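Local coordinates for protein endoglucanase (Clostridium thermocellum, PDB 2C24) that binds beta-glucan chains, including xyloglucan, as the family 30 carbohydrate-binding module of a cellulosomal endoglucanase, at residues A[18-23]-A[180-185]; A[37-42]-A[62-67]; A[92-97]-A[184-189]. One frame throughout, in Å; residues are numbered along the deposited sequence.

Contact 1: residues A[18-23]-A[180-185]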
loop_
_atom_site.group_PDB
_atom_site.type_symbol
_atom_site.label_atom_id
_atom_site.label_comp_id
_atom_site.label_asym_id
_atom_site.label_seq_id
_atom_site.Cartn_x
_atom_site.Cartn_y
_atom_site.Cartn_z
ATOM N N ASP A 18 -1.905 15.409 -6.646
ATOM C CA ASP A 18 -1.425 14.188 -6.013
ATOM C C ASP A 18 -2.335 13.791 -4.852
ATOM O O ASP A 18 -2.930 14.655 -4.199
ATOM C CB ASP A 18 0.008 14.379 -5.504
ATOM C CG ASP A 18 1.032 14.448 -6.629
ATOM O OD1 ASP A 18 2.247 14.489 -6.327
ATOM O OD2 ASP A 18 0.631 14.453 -7.812
ATOM N N VAL A 19 -2.459 12.487 -4.617
ATOM C CA VAL A 19 -3.186 11.985 -3.456
ATOM C C VAL A 19 -2.165 11.350 -2.522
ATOM O O VAL A 19 -1.663 10.253 -2.782
ATOM C CB VAL A 19 -4.304 10.979 -3.838
ATOM C CG1 VAL A 19 -5.072 10.518 -2.597
ATOM C CG2 VAL A 19 -5.264 11.601 -4.850
ATOM N N GLN A 20 -1.840 12.067 -1.450
ATOM C CA GLN A 20 -0.807 11.632 -0.520
ATOM C C GLN A 20 -1.340 10.536 0.394
ATOM O O GLN A 20 -2.405 10.677 0.994
ATOM C CB GLN A 20 -0.298 12.817 0.310
ATOM C CG GLN A 20 1.105 12.627 0.866
ATOM C CD GLN A 20 2.176 12.650 -0.217
ATOM O OE1 GLN A 20 2.167 13.510 -1.098
ATOM N NE2 GLN A 20 3.104 11.700 -0.153
ATOM N N ILE A 21 -0.596 9.440 0.478
ATOM C CA ILE A 21 -0.955 8.325 1.350
ATOM C C ILE A 21 -0.093 8.368 2.609
ATOM O O ILE A 21 -0.616 8.360 3.729
ATOM C CB ILE A 21 -0.863 6.957 0.607
ATOM C CG1 ILE A 21 -1.944 6.888 -0.484
ATOM C CG2 ILE A 21 -1.005 5.788 1.588
ATOM C CD1 ILE A 21 -1.784 5.756 -1.489
ATOM N N PHE A 22 1.221 8.420 2.420
ATOM C CA PHE A 22 2.147 8.637 3.523
ATOM C C PHE A 22 3.122 9.762 3.188
ATOM O O PHE A 22 3.690 9.789 2.092
ATOM C CB PHE A 22 2.916 7.358 3.874
ATOM C CG PHE A 22 4.055 7.582 4.833
ATOM C CD1 PHE A 22 3.810 7.809 6.187
ATOM C CD2 PHE A 22 5.372 7.584 4.383
ATOM C CE1 PHE A 22 4.858 8.025 7.077
ATOM C CE2 PHE A 22 6.426 7.804 5.264
ATOM C CZ PHE A 22 6.165 8.023 6.616
ATOM N N LYS A 23 3.308 10.682 4.137
ATOM C CA LYS A 23 4.292 11.758 3.997
ATOM C C LYS A 23 5.263 11.796 5.183
ATOM O O LYS A 23 6.455 11.525 5.026
ATOM C CB LYS A 23 3.599 13.119 3.822
ATOM C CG LYS A 23 4.511 14.232 3.294
ATOM C CD LYS A 23 3.880 15.611 3.494
ATOM C CE LYS A 23 4.703 16.714 2.827
ATOM N NZ LYS A 23 4.334 18.081 3.316
ATOM N N PHE A 180 9.033 2.462 3.461
ATOM C CA PHE A 180 8.369 3.220 2.406
ATOM C C PHE A 180 8.610 4.715 2.588
ATOM O O PHE A 180 8.743 5.202 3.715
ATOM C CB PHE A 180 6.864 2.958 2.433
ATOM C CG PHE A 180 6.456 1.596 1.925
ATOM C CD1 PHE A 180 6.368 0.510 2.792
ATOM C CD2 PHE A 180 6.119 1.412 0.587
ATOM C CE1 PHE A 180 5.977 -0.740 2.332
ATOM C CE2 PHE A 180 5.722 0.165 0.116
ATOM C CZ PHE A 180 5.652 -0.914 0.993
ATOM N N SER A 181 8.645 5.443 1.476
ATOM C CA SER A 181 8.791 6.888 1.517
ATOM C C SER A 181 7.897 7.542 0.466
ATOM O O SER A 181 7.788 7.048 -0.657
ATOM C CB SER A 181 10.262 7.274 1.310
ATOM O OG SER A 181 10.507 8.621 1.676
ATOM N N ASP A 182 7.237 8.635 0.850
ATOM C CA ASP A 182 6.439 9.456 -0.073
ATOM C C ASP A 182 5.443 8.630 -0.906
ATOM O O ASP A 182 5.510 8.612 -2.141
ATOM C CB ASP A 182 7.370 10.285 -0.986
ATOM C CG ASP A 182 6.663 11.456 -1.652
ATOM O OD1 ASP A 182 7.178 11.958 -2.674
ATOM O OD2 ASP A 182 5.597 11.887 -1.162
ATOM N N ILE A 183 4.519 7.949 -0.229
ATOM C CA ILE A 183 3.515 7.152 -0.926
ATOM C C ILE A 183 2.399 8.074 -1.410
ATOM O O ILE A 183 1.805 8.814 -0.625
ATOM C CB ILE A 183 2.959 5.990 -0.062
ATOM C CG1 ILE A 183 4.102 5.203 0.590
ATOM C CG2 ILE A 183 2.092 5.059 -0.918
ATOM C CD1 ILE A 183 3.655 4.244 1.680
ATOM N N LYS A 184 2.134 8.025 -2.714
ATOM C CA LYS A 184 1.207 8.950 -3.357
ATOM C C LYS A 184 0.584 8.360 -4.627
ATOM O O LYS A 184 1.175 7.489 -5.271
ATOM C CB LYS A 184 1.911 10.282 -3.676
ATOM C CG LYS A 184 3.149 10.163 -4.571
ATOM C CD LYS A 184 3.896 11.488 -4.678
ATOM C CE LYS A 184 5.042 11.432 -5.695
ATOM N NZ LYS A 184 6.125 10.459 -5.339
ATOM N N ILE A 185 -0.620 8.833 -4.951
ATOM C CA ILE A 185 -1.264 8.564 -6.231
ATOM C C ILE A 185 -1.127 9.814 -7.100
ATOM O O ILE A 185 -1.578 10.897 -6.715
ATOM C CB ILE A 185 -2.777 8.226 -6.076
ATOM C CG1 ILE A 185 -3.005 7.030 -5.136
ATOM C CG2 ILE A 185 -3.437 8.007 -7.448
ATOM C CD1 ILE A 185 -2.314 5.742 -5.556
#
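The backbone of Phe180 comes up to Phe22 where strand 19-22 pairs antiparallel with the long strand 176-186, in one sheet of the beta-sandwich of this family 30 carbohydrate-binding module. Phe180 O comes obliquely to the Phe22 ring, 3.8 Å from CE2, whereas the ring of Phe180 leads away from 18-23 and stacks on Phe168. Asp182 takes up a left-handed backbone conformation, and its carboxylate swings back toward Gln20. Gln20 NE2 gives a bond of 2.7 Å to Asp182 OD2, arriving nearly in line with the C-O bond, and the amide and carboxylate planes are only 4° apart. A bend in the glutamine chain at chi2 (69°) brings the amide round, so that Gln20 NE2 also donates to Phe22 O at 3.0 Å; these two bonds fix the rotation of the group. The other carboxylate oxygen, Asp182 OD1, is met from above its plane by Lys184 NZ at 3.2 Å, a salt bridge along the same strand. Ile183 O faces a classic beta bulge: Ile21 N (2.7 Å) and Phe22 N (3.1 Å) both donate to it from the same face of its carbonyl plane. On the buried face the Ile183 branches divide, CG2 packing against Ile21 and CD1 against CB of Phe22, with Leu166 of the other sheet closing over both Ile21 and Ile183. Lys184 lies alongside Asp18, its aliphatic CD 3.8 Å from Asp18 OD1, before its last bond turns NZ toward Asp182. Ile185 ends the pairing with two nearly straight backbone bonds to Val19, while on the inner face the CB atoms of Val19 and Ile185 sit 3.9 Å apart.

Contact 2: residues A[37-42]-A[62-67]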
loop_
_atom_site.group_PDB
_atom_site.type_symbol
_atom_site.label_atom_id
_atom_site.label_comp_id
_atom_site.label_asym_id
_atom_site.label_seq_id
_atom_site.Cartn_x
_atom_site.Cartn_y
_atom_site.Cartn_z
ATOM N N GLU A 37 2.589 -11.387 14.250
ATOM C CA GLU A 37 3.864 -11.398 13.518
ATOM C C GLU A 37 4.180 -10.027 12.928
ATOM O O GLU A 37 5.338 -9.606 12.907
ATOM C CB GLU A 37 3.855 -12.426 12.376
ATOM C CG GLU A 37 3.074 -13.697 12.631
ATOM C CD GLU A 37 1.597 -13.567 12.292
ATOM O OE1 GLU A 37 1.208 -13.899 11.149
ATOM O OE2 GLU A 37 0.827 -13.130 13.170
ATOM N N LEU A 38 3.146 -9.347 12.432
ATOM C CA LEU A 38 3.289 -8.005 11.875
ATOM C C LEU A 38 3.435 -6.976 12.988
ATOM O O LEU A 38 2.618 -6.930 13.907
ATOM C CB LEU A 38 2.083 -7.654 10.994
ATOM C CG LEU A 38 2.054 -6.284 10.307
ATOM C CD1 LEU A 38 3.142 -6.181 9.249
ATOM C CD2 LEU A 38 0.682 -6.025 9.699
ATOM N N GLU A 39 4.474 -6.154 12.888
ATOM C CA GLU A 39 4.700 -5.064 13.829
ATOM C C GLU A 39 3.734 -3.907 13.588
ATOM O O GLU A 39 3.706 -3.314 12.504
ATOM C CB GLU A 39 6.136 -4.555 13.729
ATOM C CG GLU A 39 6.476 -3.536 14.809
ATOM C CD GLU A 39 7.723 -2.748 14.508
ATOM O OE1 GLU A 39 8.314 -2.943 13.426
ATOM O OE2 GLU A 39 8.110 -1.920 15.356
ATOM N N THR A 40 2.946 -3.595 14.609
ATOM C CA THR A 40 2.005 -2.482 14.564
ATOM C C THR A 40 2.010 -1.736 15.889
ATOM O O THR A 40 2.391 -2.290 16.926
ATOM C CB THR A 40 0.549 -2.959 14.317
ATOM O OG1 THR A 40 0.119 -3.778 15.415
ATOM C CG2 THR A 40 0.435 -3.748 13.015
ATOM N N ILE A 41 1.573 -0.480 15.832
ATOM C CA ILE A 41 1.314 0.332 17.012
ATOM C C ILE A 41 -0.009 1.084 16.803
ATOM O O ILE A 41 -0.199 1.753 15.785
ATOM C CB ILE A 41 2.514 1.278 17.336
ATOM C CG1 ILE A 41 2.235 2.112 18.592
ATOM C CG2 ILE A 41 2.908 2.131 16.117
ATOM C CD1 ILE A 41 3.433 2.894 19.098
ATOM N N GLY A 42 -0.926 0.944 17.758
ATOM C CA GLY A 42 -2.289 1.456 17.617
ATOM C C GLY A 42 -2.984 0.886 16.391
ATOM O O GLY A 42 -3.699 1.598 15.686
ATOM N N ASN A 62 7.026 -4.428 8.711
ATOM C CA ASN A 62 7.916 -5.411 9.323
ATOM C C ASN A 62 7.161 -6.613 9.892
ATOM O O ASN A 62 6.524 -6.516 10.947
ATOM C CB ASN A 62 8.764 -4.724 10.410
ATOM C CG ASN A 62 9.649 -5.697 11.205
ATOM O OD1 ASN A 62 9.953 -5.445 12.371
ATOM N ND2 ASN A 62 10.069 -6.794 10.578
ATOM N N VAL A 63 7.222 -7.740 9.183
ATOM C CA VAL A 63 6.766 -9.016 9.736
ATOM C C VAL A 63 7.954 -9.679 10.443
ATOM O O VAL A 63 9.041 -9.821 9.864
ATOM C CB VAL A 63 6.080 -9.926 8.675
ATOM C CG1 VAL A 63 6.952 -10.108 7.464
ATOM C CG2 VAL A 63 5.703 -11.287 9.264
ATOM N N GLN A 64 7.736 -10.060 11.699
ATOM C CA GLN A 64 8.822 -10.379 12.627
ATOM C C GLN A 64 9.154 -11.865 12.713
ATOM O O GLN A 64 10.310 -12.232 12.949
ATOM C CB GLN A 64 8.501 -9.823 14.021
ATOM C CG GLN A 64 8.411 -8.291 14.076
ATOM C CD GLN A 64 7.550 -7.781 15.226
ATOM O OE1 GLN A 64 6.383 -8.165 15.368
ATOM N NE2 GLN A 64 8.118 -6.901 16.043
ATOM N N THR A 65 8.142 -12.713 12.540
ATOM C CA THR A 65 8.328 -14.168 12.539
ATOM C C THR A 65 7.550 -14.841 11.397
ATOM O O THR A 65 6.882 -14.168 10.604
ATOM C CB THR A 65 7.969 -14.815 13.910
ATOM O OG1 THR A 65 6.664 -14.394 14.326
ATOM C CG2 THR A 65 8.988 -14.433 14.983
ATOM N N THR A 66 7.641 -16.167 11.325
ATOM C CA THR A 66 7.122 -16.929 10.191
ATOM C C THR A 66 5.609 -17.190 10.250
ATOM O O THR A 66 4.844 -16.563 9.513
ATOM C CB THR A 66 7.907 -18.256 10.011
ATOM O OG1 THR A 66 9.312 -17.975 9.988
ATOM C CG2 THR A 66 7.519 -18.956 8.710
ATOM N N VAL A 67 5.200 -18.110 11.125
ATOM C CA VAL A 67 3.811 -18.616 11.215
ATOM C C VAL A 67 3.337 -19.345 9.942
ATOM O O VAL A 67 3.221 -18.756 8.863
ATOM C CB VAL A 67 2.791 -17.522 11.672
ATOM C CG1 VAL A 67 1.363 -18.052 11.620
ATOM C CG2 VAL A 67 3.110 -17.056 13.082
HETATM O O HOH W 1 5.356 -3.066 10.428
#
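Glu37 and Val67 cross at about a right angle, the bent glutamate chain running past the valine so that Glu37 CG touches Val67 CG2 at 3.4 Å. The bend at chi2 (86°) leaves the aliphatic part of Glu37 against Val67, and its CB rests on Val63 CG2, 3.8 Å away. The carboxylate turns back to the chain just before it: Glu37 OE2 is hydrogen-bonded to Met35 N and to Ser33 OG at the end of strand 29-33. Glu39, by contrast, has an extended chain, with CG anti to the backbone N (chi1 -173°), that runs out obliquely across the Asn62 side chain. Their flat ends stand almost perpendicular, the carboxylate and amide planes 88° apart, and Glu39 OE1 lies 3.2 Å from Asn62 OD1. Both of these oxygens are acceptors, so the polar ends look to other partners: Glu39 OE2 makes a salt bridge with Arg60, and Asn62 ND2 donates to Phe176 O. The extended Gln64 chain crosses that of Glu39 at about a right angle and packs against CB of Glu39. The backbones themselves meet in a single bridge of Leu38 with Val63. Glu39 N bonds to Asn62 O at 2.8 Å and Gln64 N to Glu37 O at 2.7 Å, while a water accepts from Asn62 N (2.8 Å) and donates to Glu39 O (2.7 Å), linking the two backbones beyond the direct bonds. The loop that follows strand 29-33 is thus pinned to the end of strand 56-63, with Leu38 turned onto Ser31 of strand 29-33 and Asn62 tied to the start of strand 176-186.

Contact 3: residues A[92-97]-A[184-189]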
loop_
_atom_site.group_PDB
_atom_site.type_symbol
_atom_site.label_atom_id
_atom_site.label_comp_id
_atom_site.label_asym_id
_atom_site.label_seq_id
_atom_site.Cartn_x
_atom_site.Cartn_y
_atom_site.Cartn_z
ATOM N N ASN A 92 -3.886 7.111 -16.944
ATOM C CA ASN A 92 -2.429 7.228 -17.017
ATOM C C ASN A 92 -1.731 7.383 -15.663
ATOM O O ASN A 92 -0.499 7.425 -15.599
ATOM C CB ASN A 92 -2.039 8.378 -17.959
ATOM C CG ASN A 92 -2.600 8.199 -19.363
ATOM O OD1 ASN A 92 -2.269 7.241 -20.065
ATOM N ND2 ASN A 92 -3.467 9.118 -19.770
ATOM N N GLY A 93 -2.521 7.449 -14.590
ATOM C CA GLY A 93 -2.001 7.628 -13.233
ATOM C C GLY A 93 -1.131 6.499 -12.711
ATOM O O GLY A 93 -1.158 5.384 -13.242
ATOM N N TYR A 94 -0.353 6.799 -11.671
ATOM C CA TYR A 94 0.526 5.819 -11.037
ATOM C C TYR A 94 0.323 5.768 -9.522
ATOM O O TYR A 94 -0.232 6.693 -8.925
ATOM C CB TYR A 94 1.999 6.147 -11.316
ATOM C CG TYR A 94 2.390 6.177 -12.775
ATOM C CD1 TYR A 94 2.241 7.342 -13.529
ATOM C CD2 TYR A 94 2.925 5.050 -13.398
ATOM C CE1 TYR A 94 2.605 7.381 -14.874
ATOM C CE2 TYR A 94 3.296 5.078 -14.746
ATOM C CZ TYR A 94 3.128 6.251 -15.476
ATOM O OH TYR A 94 3.483 6.298 -16.809
ATOM N N LEU A 95 0.768 4.669 -8.917
ATOM C CA LEU A 95 1.029 4.619 -7.487
ATOM C C LEU A 95 2.538 4.720 -7.330
ATOM O O LEU A 95 3.282 3.830 -7.750
ATOM C CB LEU A 95 0.506 3.321 -6.860
ATOM C CG LEU A 95 1.010 2.924 -5.464
ATOM C CD1 LEU A 95 0.492 3.853 -4.367
ATOM C CD2 LEU A 95 0.637 1.482 -5.156
ATOM N N GLU A 96 2.982 5.818 -6.730
ATOM C CA GLU A 96 4.403 6.093 -6.596
ATOM C C GLU A 96 4.832 6.077 -5.143
ATOM O O GLU A 96 4.092 6.520 -4.259
ATOM C CB GLU A 96 4.752 7.438 -7.238
ATOM C CG GLU A 96 4.401 7.524 -8.716
ATOM C CD GLU A 96 4.936 8.783 -9.379
ATOM O OE1 GLU A 96 4.136 9.509 -10.002
ATOM O OE2 GLU A 96 6.153 9.050 -9.278
ATOM N N PHE A 97 6.033 5.552 -4.917
ATOM C CA PHE A 97 6.651 5.486 -3.599
ATOM C C PHE A 97 8.107 5.071 -3.763
ATOM O O PHE A 97 8.488 4.512 -4.792
ATOM C CB PHE A 97 5.918 4.491 -2.684
ATOM C CG PHE A 97 5.860 3.080 -3.225
ATOM C CD1 PHE A 97 6.825 2.143 -2.868
ATOM C CD2 PHE A 97 4.831 2.688 -4.077
ATOM C CE1 PHE A 97 6.775 0.847 -3.358
ATOM C CE2 PHE A 97 4.772 1.396 -4.573
ATOM C CZ PHE A 97 5.746 0.473 -4.214
ATOM N N LYS A 184 2.134 8.025 -2.714
ATOM C CA LYS A 184 1.207 8.950 -3.357
ATOM C C LYS A 184 0.584 8.360 -4.627
ATOM O O LYS A 184 1.175 7.489 -5.271
ATOM C CB LYS A 184 1.911 10.282 -3.676
ATOM C CG LYS A 184 3.149 10.163 -4.571
ATOM C CD LYS A 184 3.896 11.488 -4.678
ATOM C CE LYS A 184 5.042 11.432 -5.695
ATOM N NZ LYS A 184 6.125 10.459 -5.339
ATOM N N ILE A 185 -0.620 8.833 -4.951
ATOM C CA ILE A 185 -1.264 8.564 -6.231
ATOM C C ILE A 185 -1.127 9.814 -7.100
ATOM O O ILE A 185 -1.578 10.897 -6.715
ATOM C CB ILE A 185 -2.777 8.226 -6.076
ATOM C CG1 ILE A 185 -3.005 7.030 -5.136
ATOM C CG2 ILE A 185 -3.437 8.007 -7.448
ATOM C CD1 ILE A 185 -2.314 5.742 -5.556
ATOM N N THR A 186 -0.503 9.660 -8.265
ATOM C CA THR A 186 -0.285 10.779 -9.179
ATOM C C THR A 186 -0.929 10.511 -10.535
ATOM O O THR A 186 -1.213 9.365 -10.876
ATOM C CB THR A 186 1.222 11.045 -9.400
ATOM O OG1 THR A 186 1.802 9.950 -10.117
ATOM C CG2 THR A 186 1.958 11.228 -8.073
ATOM N N SER A 187 -1.169 11.574 -11.298
ATOM C CA SER A 187 -1.571 11.447 -12.697
ATOM C C SER A 187 -1.067 12.635 -13.510
ATOM O O SER A 187 -1.417 13.785 -13.227
ATOM C CB SER A 187 -3.090 11.320 -12.836
ATOM O OG SER A 187 -3.445 11.067 -14.187
ATOM N N GLU A 188 -0.252 12.341 -14.521
ATOM C CA GLU A 188 0.267 13.364 -15.430
ATOM C C GLU A 188 -0.824 13.846 -16.404
ATOM O O GLU A 188 -0.578 14.707 -17.254
ATOM C CB GLU A 188 1.509 12.834 -16.170
ATOM C CG GLU A 188 2.404 13.903 -16.822
ATOM C CD GLU A 188 3.300 14.669 -15.842
ATOM O OE1 GLU A 188 3.212 14.449 -14.612
ATOM O OE2 GLU A 188 4.104 15.506 -16.315
ATOM N N ASP A 189 -2.029 13.291 -16.271
ATOM C CA ASP A 189 -3.197 13.773 -17.007
ATOM C C ASP A 189 -3.686 15.096 -16.435
ATOM O O ASP A 189 -3.451 15.396 -15.262
ATOM C CB ASP A 189 -4.328 12.737 -16.982
ATOM C CG ASP A 189 -4.157 11.654 -18.036
ATOM O OD1 ASP A 189 -3.048 11.528 -18.605
ATOM O OD2 ASP A 189 -5.136 10.924 -18.299
#
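An antiparallel strand pairing joins Tyr94, Leu95 and Glu96 of strand 94-101 to Thr186, Ile185 and Lys184 at the end of strand 176-186, within the larger sheet of the beta-sandwich. Tyr94 with Thr186 and Glu96 with Lys184 are the hydrogen-bonded pairs; Glu96 N reaches Lys184 O at 2.9 Å, and Tyr94 N reaches Thr186 O at 2.8 Å. Between them the non-hydrogen-bonded pair turns inward, where Leu95 CD1 and Ile185 CD1 touch at 3.6 Å against Phe112 of the other sheet. The outer face carries Tyr94, Glu96, Lys184 and Thr186, with the Tyr94 ring in a cation-pi contact with Lys145. Glu96 runs out extended across Thr186, their side chains at about a right angle; the threonine hydroxyl probably donates to the glutamate, though the modelled 2.4 Å from Thr186 OG1 to Glu96 OE1 is too short to be trusted. Just before Tyr94, Gly93 CA lies close against the other segment, 3.0 Å from Thr186 O. Asn92 ND2 faces both oxygens of the Asp189 carboxylate, giving a bond of 2.7 Å to OD1 on its syn lone pair and a weak one of 2.9 Å to OD2; amide and carboxylate planes are 67° apart. As Glu91 OE1 also lies close to Asp189 OD2, the neutral amide probably eases the crowding of negative charge there, and one acid may gain proton affinity.

From the N terminus, the chain first lays down strand 19-22, whose partner arrives only at 180-185, so contact 1 closes a loop spanning most of the module. Inside that span contact 2 closes a short loop, joining the chain that leaves strand 29-33 of the five-stranded sheet to strand 56-63 of the larger sheet. Contact 3 opens at 92-97, after contact 2 has closed and still within the span of contact 1, and finishes at 184-189, sharing Lys184 and Ile185 with contact 1. Strand 176-186 is therefore held between strands 19-22 and 94-101. Contacts 1 and 3 touch, for instance through Phe180 and Phe97, whereas the centres of contacts 2 and 3 are about 29 Å apart.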